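UPF0255 protein frsA (Vibrio vulnificus, PDB 4I4C) probably hydrolyses carboxylic esters as a serine esterase of the FrsA family, with an alpha/beta-hydrolase-type domain. Local coordinates at residues T226-M229 / P230-Y234; G296-H300 / D301-S305; P313-Y316 / L317-A321. All coordinates share one frame; numbering follows the deposited sequence.

Contact 1: residues T226-M229 / P230-Y234; sequences TVDM and PSVGY
Met229 and Val232 close a type II beta turn, the amide N of Val232 reaching O of Met229 at 3.1 Å, with Pro230 and Ser231 at its two corners. Asp228, just ahead of the turn, ties a second, wider closure to Tyr234 beyond it: its OD2 accepts the amide N of Tyr234 at 3.2 Å. The N-H comes from above the carboxylate plane, 53° out of it, and the bond is moderately bent, with an N-H...O angle of 146°. The same oxygen lies at the edge of the Tyr234 ring, near the ring plane, 3.8 Å from CD2, and carboxylate and ring are nearly coplanar. Gln206 NE2 also donates to OD2, which therefore has two donors. The other carboxylate oxygen, OD1, rests against CG1 of Val232 at 3.6 Å; that methyl is anti to the backbone N (chi1 173°), which turns it to Asp228. Gly233 has a positive phi, and its CA lies 3.9 Å from Asp228 OD2. Across the turn, Met229 CB lies 4.2 Å from Val232 CG2. The whole bend follows strand 223-226, with Met229 and Pro230 packed on helix 246-254, Val232 touching Arg323 of helix 314-323, and Tyr234 resting on Thr181 of strand 178-186.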
ATOM      1  N   THR A 226       0.025  -7.428  -9.125  1.00 23.14           N
ATOM      2  CA  THR A 226       0.481  -6.492  -8.099  1.00 18.06           C
ATOM      3  C   THR A 226       1.933  -6.066  -8.302  1.00 27.08           C
ATOM      4  O   THR A 226       2.769  -6.843  -8.765  1.00 27.45           O
ATOM      5  CB  THR A 226       0.286  -7.056  -6.684  1.00 18.24           C
ATOM      6  OG1 THR A 226       1.003  -8.289  -6.557  1.00 18.51           O
ATOM      7  CG2 THR A 226      -1.194  -7.317  -6.423  1.00 14.54           C
ATOM      8  N   VAL A 227       2.216  -4.811  -7.966  1.00 19.78           N
ATOM      9  CA  VAL A 227       3.549  -4.255  -8.091  1.00 21.84           C
ATOM     10  C   VAL A 227       3.797  -3.324  -6.907  1.00 21.57           C
ATOM     11  O   VAL A 227       2.885  -2.606  -6.481  1.00 18.86           O
ATOM     12  CB  VAL A 227       3.702  -3.429  -9.401  1.00 19.17           C
ATOM     13  CG1 VAL A 227       5.139  -2.968  -9.565  1.00 23.41           C
ATOM     14  CG2 VAL A 227       3.266  -4.231 -10.627  1.00 18.01           C
ATOM     15  N   ASP A 228       5.019  -3.358  -6.373  1.00 21.10           N
ATOM     16  CA  ASP A 228       5.484  -2.396  -5.376  1.00 25.23           C
ATOM     17  C   ASP A 228       6.098  -1.143  -6.024  1.00 20.78           C
ATOM     18  O   ASP A 228       6.972  -1.245  -6.892  1.00 23.61           O
ATOM     19  CB  ASP A 228       6.540  -3.048  -4.477  1.00 23.70           C
ATOM     20  CG  ASP A 228       5.947  -4.047  -3.481  1.00 20.96           C
ATOM     21  OD1 ASP A 228       5.002  -3.677  -2.752  1.00 16.95           O
ATOM     22  OD2 ASP A 228       6.436  -5.202  -3.430  1.00 19.28           O
ATOM     23  N   MET A 229       5.649   0.030  -5.586  1.00 21.47           N
ATOM     24  CA  MET A 229       6.250   1.312  -5.972  1.00 18.46           C
ATOM     25  C   MET A 229       7.749   1.288  -5.678  1.00 15.76           C
ATOM     26  O   MET A 229       8.187   0.556  -4.789  1.00 19.99           O
ATOM     27  CB  MET A 229       5.626   2.452  -5.157  1.00 20.57           C
ATOM     28  CG  MET A 229       4.178   2.744  -5.460  1.00 25.77           C
ATOM     29  SD  MET A 229       4.064   3.669  -7.000  1.00 42.62           S
ATOM     30  CE  MET A 229       4.594   5.289  -6.439  1.00 53.00           C
ATOM     31  N   PRO A 230       8.542   2.087  -6.410  1.00 17.88           N
ATOM     32  CA  PRO A 230       9.981   2.171  -6.099  1.00 22.54           C
ATOM     33  C   PRO A 230      10.235   2.524  -4.626  1.00 21.36           C
ATOM     34  O   PRO A 230       9.552   3.416  -4.123  1.00 28.53           O
ATOM     35  CB  PRO A 230      10.471   3.297  -7.014  1.00 21.65           C
ATOM     36  CG  PRO A 230       9.518   3.290  -8.160  1.00 23.80           C
ATOM     37  CD  PRO A 230       8.184   2.864  -7.609  1.00 20.72           C
ATOM     38  N   SER A 231      11.171   1.814  -3.981  1.00 20.01           N
ATOM     39  CA  SER A 231      11.593   1.978  -2.564  1.00 23.25           C
ATOM     40  C   SER A 231      10.770   1.128  -1.603  1.00 27.91           C
ATOM     41  O   SER A 231      11.108   1.000  -0.418  1.00 27.39           O
ATOM     42  CB  SER A 231      11.578   3.438  -2.099  1.00 22.56           C
ATOM     43  OG  SER A 231      10.246   3.888  -1.907  1.00 20.19           O
ATOM     44  N   VAL A 232       9.690   0.551  -2.127  1.00 30.49           N
ATOM     45  CA  VAL A 232       8.755  -0.250  -1.338  1.00 19.76           C
ATOM     46  C   VAL A 232       8.898  -1.741  -1.631  1.00 19.35           C
ATOM     47  O   VAL A 232       8.952  -2.143  -2.798  1.00 20.13           O
ATOM     48  CB  VAL A 232       7.291   0.151  -1.657  1.00 26.54           C
ATOM     49  CG1 VAL A 232       6.305  -0.786  -0.960  1.00 26.53           C
ATOM     50  CG2 VAL A 232       7.025   1.596  -1.273  1.00 21.77           C
ATOM     51  N   GLY A 233       8.944  -2.551  -0.570  1.00 19.47           N
ATOM     52  CA  GLY A 233       8.932  -4.006  -0.663  1.00 16.89           C
ATOM     53  C   GLY A 233       9.970  -4.624  -1.580  1.00 16.64           C
ATOM     54  O   GLY A 233      11.165  -4.357  -1.449  1.00 21.74           O
ATOM     55  N   TYR A 234       9.504  -5.450  -2.515  1.00 24.47           N
ATOM     56  CA  TYR A 234      10.352  -6.059  -3.545  1.00 24.32           C
ATOM     57  C   TYR A 234      11.045  -5.036  -4.445  1.00 25.33           C
ATOM     58  O   TYR A 234      11.988  -5.375  -5.166  1.00 26.03           O
ATOM     59  CB  TYR A 234       9.517  -6.974  -4.447  1.00 31.37           C
ATOM     60  CG  TYR A 234       9.236  -8.353  -3.904  1.00 30.58           C
ATOM     61  CD1 TYR A 234      10.215  -9.348  -3.929  1.00 30.13           C
ATOM     62  CD2 TYR A 234       7.977  -8.681  -3.403  1.00 27.58           C
ATOM     63  CE1 TYR A 234       9.952 -10.633  -3.440  1.00 33.69           C
ATOM     64  CE2 TYR A 234       7.710  -9.955  -2.910  1.00 29.97           C
ATOM     65  CZ  TYR A 234       8.698 -10.923  -2.937  1.00 25.69           C
ATOM     66  OH  TYR A 234       8.419 -12.178  -2.465  1.00 34.41           O
TER

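Contact 2: residues G296-H300 / D301-S305; sequences GAPIH and DIFAS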
ATOM      1  N   GLY A 296      -7.900   7.617  -2.769  1.00 15.68           N
ATOM      2  CA  GLY A 296      -7.087   8.228  -1.720  1.00 16.39           C
ATOM      3  C   GLY A 296      -5.690   8.683  -2.137  1.00 23.30           C
ATOM      4  O   GLY A 296      -4.779   8.739  -1.310  1.00 20.56           O
ATOM      5  N   ALA A 297      -5.518   9.023  -3.414  1.00 24.03           N
ATOM      6  CA  ALA A 297      -4.207   9.411  -3.943  1.00 17.12           C
ATOM      7  C   ALA A 297      -3.816  10.856  -3.592  1.00 19.85           C
ATOM      8  O   ALA A 297      -4.639  11.779  -3.711  1.00 23.20           O
ATOM      9  CB  ALA A 297      -4.161   9.185  -5.472  1.00 19.06           C
ATOM     10  N   PRO A 298      -2.559  11.060  -3.148  1.00 19.27           N
ATOM     11  CA  PRO A 298      -2.028  12.409  -2.893  1.00 19.88           C
ATOM     12  C   PRO A 298      -1.575  13.054  -4.197  1.00 20.86           C
ATOM     13  O   PRO A 298      -0.367  13.142  -4.455  1.00 20.33           O
ATOM     14  CB  PRO A 298      -0.811  12.143  -1.995  1.00 14.85           C
ATOM     15  CG  PRO A 298      -0.351  10.774  -2.393  1.00 23.40           C
ATOM     16  CD  PRO A 298      -1.604  10.003  -2.768  1.00 23.47           C
ATOM     17  N   ILE A 299      -2.534  13.496  -5.007  1.00 31.99           N
ATOM     18  CA  ILE A 299      -2.252  14.018  -6.346  1.00 25.89           C
ATOM     19  C   ILE A 299      -1.406  15.282  -6.337  1.00 22.40           C
ATOM     20  O   ILE A 299      -0.474  15.426  -7.130  1.00 21.32           O
ATOM     21  CB  ILE A 299      -3.552  14.312  -7.114  1.00 21.21           C
ATOM     22  CG1 ILE A 299      -4.330  13.025  -7.395  1.00 22.58           C
ATOM     23  CG2 ILE A 299      -3.263  15.054  -8.416  1.00 25.65           C
ATOM     24  CD1 ILE A 299      -3.497  11.901  -7.957  1.00 23.90           C
ATOM     25  N   HIS A 300      -1.739  16.208  -5.449  1.00 20.50           N
ATOM     26  CA  HIS A 300      -1.092  17.507  -5.464  1.00 21.12           C
ATOM     27  C   HIS A 300      -1.064  18.212  -4.114  1.00 28.97           C
ATOM     28  O   HIS A 300       0.006  18.634  -3.654  1.00 20.60           O
ATOM     29  CB  HIS A 300      -1.767  18.440  -6.479  1.00 23.77           C
ATOM     30  CG  HIS A 300      -1.402  19.887  -6.304  1.00 27.83           C
ATOM     31  ND1 HIS A 300      -0.163  20.391  -6.646  1.00 30.67           N
ATOM     32  CD2 HIS A 300      -2.113  20.934  -5.819  1.00 27.07           C
ATOM     33  CE1 HIS A 300      -0.130  21.688  -6.383  1.00 27.74           C
ATOM     34  NE2 HIS A 300      -1.302  22.042  -5.884  1.00 27.89           N
ATOM     35  N   ASP A 301      -2.237  18.358  -3.498  1.00 24.99           N
ATOM     36  CA  ASP A 301      -2.404  19.311  -2.398  1.00 29.71           C
ATOM     37  C   ASP A 301      -1.404  19.140  -1.251  1.00 28.76           C
ATOM     38  O   ASP A 301      -0.692  20.079  -0.910  1.00 31.90           O
ATOM     39  CB  ASP A 301      -3.838  19.311  -1.858  1.00 33.92           C
ATOM     40  CG  ASP A 301      -4.105  20.487  -0.942  1.00 39.22           C
ATOM     41  OD1 ASP A 301      -4.362  21.597  -1.455  1.00 44.27           O
ATOM     42  OD2 ASP A 301      -4.043  20.308   0.289  1.00 44.98           O
ATOM     43  N   ILE A 302      -1.351  17.945  -0.669  1.00 33.14           N
ATOM     44  CA  ILE A 302      -0.460  17.707   0.463  1.00 31.60           C
ATOM     45  C   ILE A 302       1.016  17.871   0.074  1.00 33.18           C
ATOM     46  O   ILE A 302       1.794  18.465   0.822  1.00 30.81           O
ATOM     47  CB  ILE A 302      -0.721  16.331   1.148  1.00 25.01           C
ATOM     48  CG1 ILE A 302       0.269  16.090   2.283  1.00 31.51           C
ATOM     49  CG2 ILE A 302      -0.634  15.184   0.162  1.00 25.35           C
ATOM     50  CD1 ILE A 302       0.037  16.975   3.485  1.00 38.03           C
ATOM     51  N   PHE A 303       1.390  17.365  -1.100  1.00 28.28           N
ATOM     52  CA  PHE A 303       2.782  17.417  -1.543  1.00 31.23           C
ATOM     53  C   PHE A 303       3.265  18.850  -1.704  1.00 32.91           C
ATOM     54  O   PHE A 303       4.439  19.162  -1.483  1.00 38.43           O
ATOM     55  CB  PHE A 303       2.947  16.659  -2.862  1.00 31.08           C
ATOM     56  CG  PHE A 303       2.953  15.170  -2.697  1.00 32.57           C
ATOM     57  CD1 PHE A 303       3.266  14.599  -1.475  1.00 27.52           C
ATOM     58  CD2 PHE A 303       2.643  14.342  -3.754  1.00 34.19           C
ATOM     59  CE1 PHE A 303       3.272  13.239  -1.320  1.00 31.07           C
ATOM     60  CE2 PHE A 303       2.654  12.962  -3.595  1.00 32.83           C
ATOM     61  CZ  PHE A 303       2.967  12.416  -2.376  1.00 25.23           C
ATOM     62  N   ALA A 304       2.334  19.717  -2.064  1.00 29.90           N
ATOM     63  CA  ALA A 304       2.640  21.106  -2.347  1.00 34.08           C
ATOM     64  C   ALA A 304       2.450  21.988  -1.119  1.00 31.93           C
ATOM     65  O   ALA A 304       2.540  23.209  -1.221  1.00 31.85           O
ATOM     66  CB  ALA A 304       1.760  21.602  -3.496  1.00 34.01           C
ATOM     67  N   SER A 305       2.179  21.377   0.033  1.00 32.26           N
ATOM     68  CA  SER A 305       1.969  22.138   1.273  1.00 33.47           C
ATOM     69  C   SER A 305       3.020  21.810   2.341  1.00 37.30           C
ATOM     70  O   SER A 305       2.772  20.957   3.199  1.00 36.38           O
ATOM     71  CB  SER A 305       0.571  21.861   1.849  1.00 32.96           C
ATOM     72  OG  SER A 305      -0.457  22.100   0.897  1.00 38.71           O
TER
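Pro298 packs against Phe303 and Ile302 where the chain leaves strand 291-295 of the central sheet of an alpha/beta-hydrolase-type domain. Two tight turns shape this loop: Pro298 is the centre of an inverse gamma turn, and a type I beta turn runs from Ile302 to Ser305, which stands at the N-cap position of helix 306-309.

The apolar contacts come first. Pro298 CB sits over one face of the Phe303 ring in a CH-pi contact, 4.2 Å from the centroid and displaced toward the rim, while CG of the same proline meets CZ at 3.7 Å. Phe303 has CG anti to its carbonyl carbon (chi1 -76°), which carries the ring back to the proline. Pro298 CB also touches Ile302 CG2, so this one carbon is shared by two side chains. Trp341 meets the Phe303 ring edge-to-face, and the hexanoic acid lies about 4 Å from the Phe303 side chain; the aromatic group thus joins the loop to the ligand pocket.

Backbone and polar bonds form the second group. The amide N of Ala304 donates to O of His300 at 3.0 Å, nearly in line with the carbonyl. His300 lays its imidazole obliquely beside Ala304, CE1 to CB 3.5 Å, and its ND1 is bonded to Ser342 OG. The two carboxylate oxygens of Asp373 take the consecutive amides of His300 and Asp301, a bidentate grip on the backbone at the bend, while Pro298 O is held by Asn276 ND2. At the far end, the side chain of Ser305 does not cap the helix but turns back: its hydroxyl OG donates to O of Asp301 at 2.7 Å, from 36° above the carbonyl plane.

Contact 3: residues P313-Y316 / L317-A321; sequences PKMY and LDVLA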
ATOM      1  N   PRO A 313       2.103  13.444  11.718  1.00 16.42           N
ATOM      2  CA  PRO A 313       2.603  12.546  12.762  1.00 24.61           C
ATOM      3  C   PRO A 313       3.952  11.932  12.385  1.00 27.12           C
ATOM      4  O   PRO A 313       4.251  11.776  11.204  1.00 26.93           O
ATOM      5  CB  PRO A 313       1.509  11.472  12.851  1.00 17.82           C
ATOM      6  CG  PRO A 313       0.260  12.219  12.483  1.00 29.38           C
ATOM      7  CD  PRO A 313       0.700  13.149  11.364  1.00 12.31           C
ATOM      8  N   LYS A 314       4.757  11.598  13.386  1.00 26.40           N
ATOM      9  CA  LYS A 314       6.099  11.083  13.151  1.00 20.13           C
ATOM     10  C   LYS A 314       6.134   9.843  12.260  1.00 12.15           C
ATOM     11  O   LYS A 314       7.094   9.641  11.516  1.00 14.96           O
ATOM     12  CB  LYS A 314       6.782  10.779  14.486  1.00 17.81           C
ATOM     13  CG  LYS A 314       8.203  10.304  14.327  1.00 21.94           C
ATOM     14  CD  LYS A 314       8.877   9.998  15.674  1.00 23.75           C
ATOM     15  CE  LYS A 314      10.307   9.523  15.412  1.00 17.36           C
ATOM     16  NZ  LYS A 314      11.001   9.224  16.697  1.00 35.89           N
ATOM     17  N   MET A 315       5.097   9.004  12.334  1.00 17.66           N
ATOM     18  CA  MET A 315       5.084   7.776  11.523  1.00 21.52           C
ATOM     19  C   MET A 315       5.185   8.066  10.028  1.00 17.13           C
ATOM     20  O   MET A 315       5.872   7.354   9.304  1.00 15.77           O
ATOM     21  CB  MET A 315       3.844   6.916  11.774  1.00 10.87           C
ATOM     22  CG  MET A 315       4.050   5.471  11.303  1.00 11.36           C
ATOM     23  SD  MET A 315       2.595   4.543  10.775  1.00 17.14           S
ATOM     24  CE  MET A 315       2.304   5.249   9.150  1.00 17.49           C
ATOM     25  N   TYR A 316       4.517   9.119   9.576  1.00 12.39           N
ATOM     26  CA  TYR A 316       4.567   9.483   8.147  1.00 19.68           C
ATOM     27  C   TYR A 316       5.939  10.008   7.739  1.00 21.34           C
ATOM     28  O   TYR A 316       6.475   9.636   6.685  1.00 16.38           O
ATOM     29  CB  TYR A 316       3.441  10.469   7.767  1.00 11.59           C
ATOM     30  CG  TYR A 316       2.052   9.869   7.975  1.00 22.21           C
ATOM     31  CD1 TYR A 316       1.473   9.055   7.000  1.00 23.09           C
ATOM     32  CD2 TYR A 316       1.335  10.090   9.154  1.00 26.06           C
ATOM     33  CE1 TYR A 316       0.219   8.487   7.185  1.00 27.74           C
ATOM     34  CE2 TYR A 316       0.066   9.526   9.346  1.00 27.00           C
ATOM     35  CZ  TYR A 316      -0.481   8.725   8.352  1.00 30.99           C
ATOM     36  OH  TYR A 316      -1.726   8.152   8.513  1.00 38.40           O
ATOM     37  N   LEU A 317       6.505  10.873   8.571  1.00 21.55           N
ATOM     38  CA  LEU A 317       7.838  11.394   8.320  1.00 16.22           C
ATOM     39  C   LEU A 317       8.882  10.263   8.369  1.00 21.95           C
ATOM     40  O   LEU A 317       9.827  10.262   7.583  1.00 19.60           O
ATOM     41  CB  LEU A 317       8.159  12.512   9.315  1.00 22.85           C
ATOM     42  CG  LEU A 317       7.278  13.762   9.156  1.00 21.59           C
ATOM     43  CD1 LEU A 317       7.420  14.692  10.366  1.00 22.46           C
ATOM     44  CD2 LEU A 317       7.634  14.503   7.869  1.00 16.89           C
ATOM     45  N   ASP A 318       8.688   9.287   9.262  1.00 12.83           N
ATOM     46  CA  ASP A 318       9.593   8.133   9.341  1.00 12.96           C
ATOM     47  C   ASP A 318       9.520   7.300   8.053  1.00 18.48           C
ATOM     48  O   ASP A 318      10.546   6.916   7.483  1.00 20.20           O
ATOM     49  CB  ASP A 318       9.273   7.230  10.546  1.00 12.64           C
ATOM     50  CG  ASP A 318       9.654   7.844  11.915  1.00 23.59           C
ATOM     51  OD1 ASP A 318      10.317   8.909  11.999  1.00 18.48           O
ATOM     52  OD2 ASP A 318       9.297   7.210  12.935  1.00 23.71           O
ATOM     53  N   VAL A 319       8.305   7.006   7.597  1.00 17.40           N
ATOM     54  CA  VAL A 319       8.135   6.294   6.332  1.00 20.39           C
ATOM     55  C   VAL A 319       8.786   7.042   5.152  1.00 19.65           C
ATOM     56  O   VAL A 319       9.454   6.431   4.313  1.00 17.28           O
ATOM     57  CB  VAL A 319       6.648   6.042   6.011  1.00 21.52           C
ATOM     58  CG1 VAL A 319       6.471   5.605   4.555  1.00 19.52           C
ATOM     59  CG2 VAL A 319       6.079   5.003   6.950  1.00 16.56           C
ATOM     60  N   LEU A 320       8.591   8.356   5.103  1.00 16.75           N
ATOM     61  CA  LEU A 320       9.163   9.174   4.042  1.00 19.94           C
ATOM     62  C   LEU A 320      10.695   9.156   4.054  1.00 25.39           C
ATOM     63  O   LEU A 320      11.328   8.972   3.009  1.00 21.14           O
ATOM     64  CB  LEU A 320       8.617  10.599   4.112  1.00 22.16           C
ATOM     65  CG  LEU A 320       7.143  10.678   3.709  1.00 13.12           C
ATOM     66  CD1 LEU A 320       6.586  12.035   4.014  1.00 22.59           C
ATOM     67  CD2 LEU A 320       7.003  10.348   2.226  1.00 20.38           C
ATOM     68  N   ALA A 321      11.279   9.333   5.240  1.00 19.16           N
ATOM     69  CA  ALA A 321      12.718   9.247   5.412  1.00 21.08           C
ATOM     70  C   ALA A 321      13.262   7.898   4.961  1.00 23.33           C
ATOM     71  O   ALA A 321      14.322   7.824   4.346  1.00 27.24           O
ATOM     72  CB  ALA A 321      13.091   9.499   6.870  1.00 15.34           C
TER
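Lys314 holds CG anti to its own N (chi1 -177°) and stays extended beyond it, while Asp318 turns CG anti to its carbonyl carbon (chi1 -72°); together these torsions bring the lysine's methylenes obliquely across the carboxylate one turn further on. The setting is the first turns of alpha-helix 314-323, with Pro313 at the N-cap position. The i to i+4 ladder is regular here: the amide N of Asp318 reaches O of Lys314 at 2.8 Å, followed by Val319 to Met315 and Leu320 to Tyr316.

Contact between the two charged side chains is made by carbon: Lys314 CG lies 3.4 Å from Asp318 OD1 and CE 3.5 Å from OD2. NZ remains 4.6 Å from OD2, beyond a salt bridge, though the opposite charges probably still attract. Each polar end is engaged by the N-terminal part of the chain: NZ donates to Ser24 O, while the hydroxyls of Tyr29 and Tyr49 bond to OD1 and OD2. The pair thereby links this helix to the region around strand 28-29.

Around the helix, Leu317 and Leu320 face helix 331-337, and Tyr316 comes within about 4 Å of the hexanoic acid. Met315 and Val319, one turn apart, touch only loosely, CE to CG2 4.4 Å, whereas Val319 CG2 sits closer to the backbone, 3.3 Å from Met315 O.

The three contacts illustrate how short local bends and helix turns, in series along one chain, can gather around a pocket without touching one another. Nearest atoms are about 8 Å apart for contacts 1 and 2, about 7 Å for 1 and 3, and about 6 Å for 2 and 3. The bound hexanoic acid is their common reference point: the side chains of Phe303 in contact 2 and Tyr316 in contact 3 each come within about 4 Å of it, and that of Met229 in contact 1 lies about 7 Å off. Leu202 and Met312, both pocket residues, touch Val232 of contact 1 and Leu317 of contact 3 respectively.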